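Local coordinates for protein phosphoglycerol transferase GacH (Streptococcus pyogenes MGAS5005, PDB 6DGM) that probably transfers glycerol phosphate onto a streptococcal rhamnose polysaccharide, this chain being its manganese-binding, sulfatase-family domain, at residues Pro66-Ile71 with Phe244-Thr249. Residues are numbered along the deposited sequence; the frame is centred on the assembly and turned at random.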
ATOM      1  N   PRO A  66       3.143  20.190  -2.725  1.00 20.32           N
ATOM      2  CA  PRO A  66       4.445  20.502  -3.350  1.00 21.07           C
ATOM      3  C   PRO A  66       5.588  19.638  -2.850  1.00 21.27           C
ATOM      4  O   PRO A  66       6.425  19.210  -3.658  1.00 22.53           O
ATOM      5  CB  PRO A  66       4.654  21.989  -3.022  1.00 23.87           C
ATOM      6  CG  PRO A  66       3.868  22.196  -1.772  1.00 24.70           C
ATOM      7  CD  PRO A  66       2.650  21.318  -1.906  1.00 22.90           C
ATOM      8  N   ASN A  67       5.634  19.338  -1.548  1.00 21.26           N
ATOM      9  CA  ASN A  67       6.722  18.513  -1.032  1.00 21.79           C
ATOM     10  C   ASN A  67       6.589  17.069  -1.496  1.00 21.11           C
ATOM     11  O   ASN A  67       7.586  16.421  -1.829  1.00 21.54           O
ATOM     12  CB  ASN A  67       6.772  18.574   0.492  1.00 22.88           C
ATOM     13  CG  ASN A  67       7.094  19.964   1.003  1.00 26.31           C
ATOM     14  OD1 ASN A  67       8.160  20.508   0.724  1.00 29.98           O
ATOM     15  ND2 ASN A  67       6.169  20.550   1.736  1.00 26.27           N
ATOM     16  N   ILE A  68       5.369  16.544  -1.525  1.00 19.66           N
ATOM     17  CA  ILE A  68       5.195  15.168  -1.973  1.00 19.59           C
ATOM     18  C   ILE A  68       5.481  15.052  -3.460  1.00 19.77           C
ATOM     19  O   ILE A  68       6.079  14.063  -3.912  1.00 19.69           O
ATOM     20  CB  ILE A  68       3.812  14.645  -1.550  1.00 21.12           C
ATOM     21  CG1 ILE A  68       3.837  14.329  -0.043  1.00 20.62           C
ATOM     22  CG2 ILE A  68       3.449  13.382  -2.349  1.00 22.15           C
ATOM     23  CD1 ILE A  68       2.482  14.027   0.565  1.00 19.96           C
ATOM     24  N   LYS A  69       5.152  16.081  -4.241  1.00 19.62           N
ATOM     25  CA  LYS A  69       5.494  16.034  -5.656  1.00 21.53           C
ATOM     26  C   LYS A  69       7.002  16.039  -5.849  1.00 22.48           C
ATOM     27  O   LYS A  69       7.524  15.339  -6.727  1.00 22.90           O
ATOM     28  CB  LYS A  69       4.846  17.177  -6.416  1.00 24.35           C
ATOM     29  CG  LYS A  69       3.337  16.984  -6.576  1.00 31.26           C
ATOM     30  CD  LYS A  69       2.807  17.734  -7.784  1.00 42.22           C
ATOM     31  CE  LYS A  69       2.619  19.207  -7.503  1.00 49.53           C
ATOM     32  NZ  LYS A  69       1.162  19.562  -7.460  1.00 51.75           N
ATOM     33  N   ALA A  70       7.718  16.801  -5.022  1.00 22.33           N
ATOM     34  CA  ALA A  70       9.170  16.823  -5.111  1.00 23.18           C
ATOM     35  C   ALA A  70       9.760  15.477  -4.712  1.00 22.03           C
ATOM     36  O   ALA A  70      10.753  15.028  -5.297  1.00 23.22           O
ATOM     37  CB  ALA A  70       9.713  17.923  -4.213  1.00 24.77           C
ATOM     38  N   ILE A  71       9.186  14.838  -3.697  1.00 20.81           N
ATOM     39  CA  ILE A  71       9.630  13.500  -3.324  1.00 21.55           C
ATOM     40  C   ILE A  71       9.421  12.536  -4.486  1.00 21.96           C
ATOM     41  O   ILE A  71      10.321  11.770  -4.853  1.00 21.53           O
ATOM     42  CB  ILE A  71       8.911  13.036  -2.043  1.00 22.01           C
ATOM     43  CG1 ILE A  71       9.364  13.883  -0.856  1.00 22.72           C
ATOM     44  CG2 ILE A  71       9.179  11.547  -1.813  1.00 23.17           C
ATOM     45  CD1 ILE A  71       8.365  13.903   0.288  1.00 23.96           C
ATOM     46  N   PHE A 244      -1.267  20.225   5.280  1.00 20.17           N
ATOM     47  CA  PHE A 244      -0.582  19.833   6.512  1.00 19.33           C
ATOM     48  C   PHE A 244       0.117  18.494   6.328  1.00 18.11           C
ATOM     49  O   PHE A 244       1.284  18.326   6.698  1.00 17.93           O
ATOM     50  CB  PHE A 244      -1.562  19.731   7.694  1.00 19.21           C
ATOM     51  CG  PHE A 244      -2.103  21.049   8.164  1.00 22.58           C
ATOM     52  CD1 PHE A 244      -1.353  21.858   8.992  1.00 27.43           C
ATOM     53  CD2 PHE A 244      -3.383  21.463   7.810  1.00 21.64           C
ATOM     54  CE1 PHE A 244      -1.851  23.085   9.438  1.00 28.28           C
ATOM     55  CE2 PHE A 244      -3.873  22.687   8.238  1.00 22.03           C
ATOM     56  CZ  PHE A 244      -3.115  23.497   9.058  1.00 25.04           C
ATOM     57  N   THR A 245      -0.587  17.521   5.746  1.00 16.35           N
ATOM     58  CA  THR A 245       0.036  16.230   5.494  1.00 15.46           C
ATOM     59  C   THR A 245       1.290  16.395   4.662  1.00 16.71           C
ATOM     60  O   THR A 245       2.307  15.746   4.920  1.00 17.37           O
ATOM     61  CB  THR A 245      -0.940  15.308   4.777  1.00 15.92           C
ATOM     62  OG1 THR A 245      -2.031  15.026   5.665  1.00 15.66           O
ATOM     63  CG2 THR A 245      -0.269  13.998   4.343  1.00 16.34           C
ATOM     64  N   ASP A 246       1.241  17.292   3.681  1.00 17.65           N
ATOM     65  CA  ASP A 246       2.368  17.475   2.783  1.00 19.58           C
ATOM     66  C   ASP A 246       3.590  17.971   3.541  1.00 20.13           C
ATOM     67  O   ASP A 246       4.692  17.428   3.389  1.00 20.32           O
ATOM     68  CB  ASP A 246       1.969  18.450   1.685  1.00 19.22           C
ATOM     69  CG  ASP A 246       3.047  18.630   0.657  1.00 20.19           C
ATOM     70  OD1 ASP A 246       3.293  17.678  -0.105  1.00 20.38           O
ATOM     71  OD2 ASP A 246       3.631  19.726   0.609  1.00 21.22           O
ATOM     72  N   LYS A 247       3.409  18.992   4.383  1.00 19.26           N
ATOM     73  CA  LYS A 247       4.522  19.512   5.173  1.00 19.90           C
ATOM     74  C   LYS A 247       5.011  18.495   6.196  1.00 19.23           C
ATOM     75  O   LYS A 247       6.225  18.362   6.408  1.00 21.38           O
ATOM     76  CB  LYS A 247       4.111  20.808   5.861  1.00 22.19           C
ATOM     77  CG  LYS A 247       3.818  21.927   4.896  1.00 27.44           C
ATOM     78  CD  LYS A 247       3.339  23.159   5.650  1.00 34.17           C
ATOM     79  CE  LYS A 247       2.891  24.244   4.694  1.00 38.73           C
ATOM     80  NZ  LYS A 247       1.769  23.778   3.830  1.00 38.70           N
ATOM     81  N   GLU A 248       4.092  17.788   6.860  1.00 17.73           N
ATOM     82  CA  GLU A 248       4.511  16.839   7.880  1.00 17.94           C
ATOM     83  C   GLU A 248       5.223  15.639   7.265  1.00 17.79           C
ATOM     84  O   GLU A 248       6.101  15.056   7.905  1.00 18.83           O
ATOM     85  CB  GLU A 248       3.324  16.383   8.723  1.00 18.29           C
ATOM     86  CG  GLU A 248       2.624  17.510   9.474  1.00 20.18           C
ATOM     87  CD  GLU A 248       3.501  18.159  10.529  1.00 23.03           C
ATOM     88  OE1 GLU A 248       4.545  17.568  10.906  1.00 23.48           O
ATOM     89  OE2 GLU A 248       3.148  19.278  10.993  1.00 25.28           O
ATOM     90  N   THR A 249       4.839  15.236   6.048  1.00 16.67           N
ATOM     91  CA  THR A 249       5.503  14.121   5.383  1.00 16.73           C
ATOM     92  C   THR A 249       6.948  14.487   5.060  1.00 18.80           C
ATOM     93  O   THR A 249       7.864  13.685   5.281  1.00 18.78           O
ATOM     94  CB  THR A 249       4.720  13.736   4.117  1.00 16.94           C
ATOM     95  OG1 THR A 249       3.372  13.357   4.458  1.00 16.09           O
ATOM     96  CG2 THR A 249       5.387  12.566   3.371  1.00 17.48           C
TER
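Asn67 and Asp246 bring two helices together where their CA atoms lie 5.9 Å apart, the nearest backbone pair across the contact. The short axes of 66-71 and 244-249 approach to 8.3 Å, their N-to-C directions 49° apart. Helix 66-74 presents its first turn, whereas 244-249 belongs to the interior of the long helix 229-257. Into that first turn goes the carboxylate of Asp246, whose CG stands anti to its own backbone N (chi1 -176°). Its two oxygens divide the work: OD2 accepts from Asn67 N at 3.0 Å through its syn lone pair, and OD1 takes Ile68 N at 2.8 Å, met on the syn side but a little out of the carboxylate plane. The amide plane of Asn67 is turned 19° from that of the carboxylate, and ND2 adds a weak bond to Asp246 OD2, while Asn67 OD1 accepts from Arg250 NH1. Pro66, with no N-H to offer, brings CD to 3.1 Å from Asp246 OD2, with CG also close by. Beside these polar contacts, the side chain of Ile68 runs antiparallel to that of Asp246 and lies across Thr249, its CG1 being 4.1 Å from Thr249 CG2; both Ile68 and Thr249 also pack on Phe267 of the central sheet. Thr249 OG1 is turned back to its own helix, donating to Thr245 O, which Thr249 N reaches from the other face of the carbonyl plane. The side chain of Thr249 is about 11 Å from that of Glu47, a manganese ligand. Asp246 thus grips the N-terminal turn of helix 66-74 from a distant part of the sequence: a buried carboxylate satisfies two first-turn N-H groups, and the helix dipole would be expected to favour its negative charge.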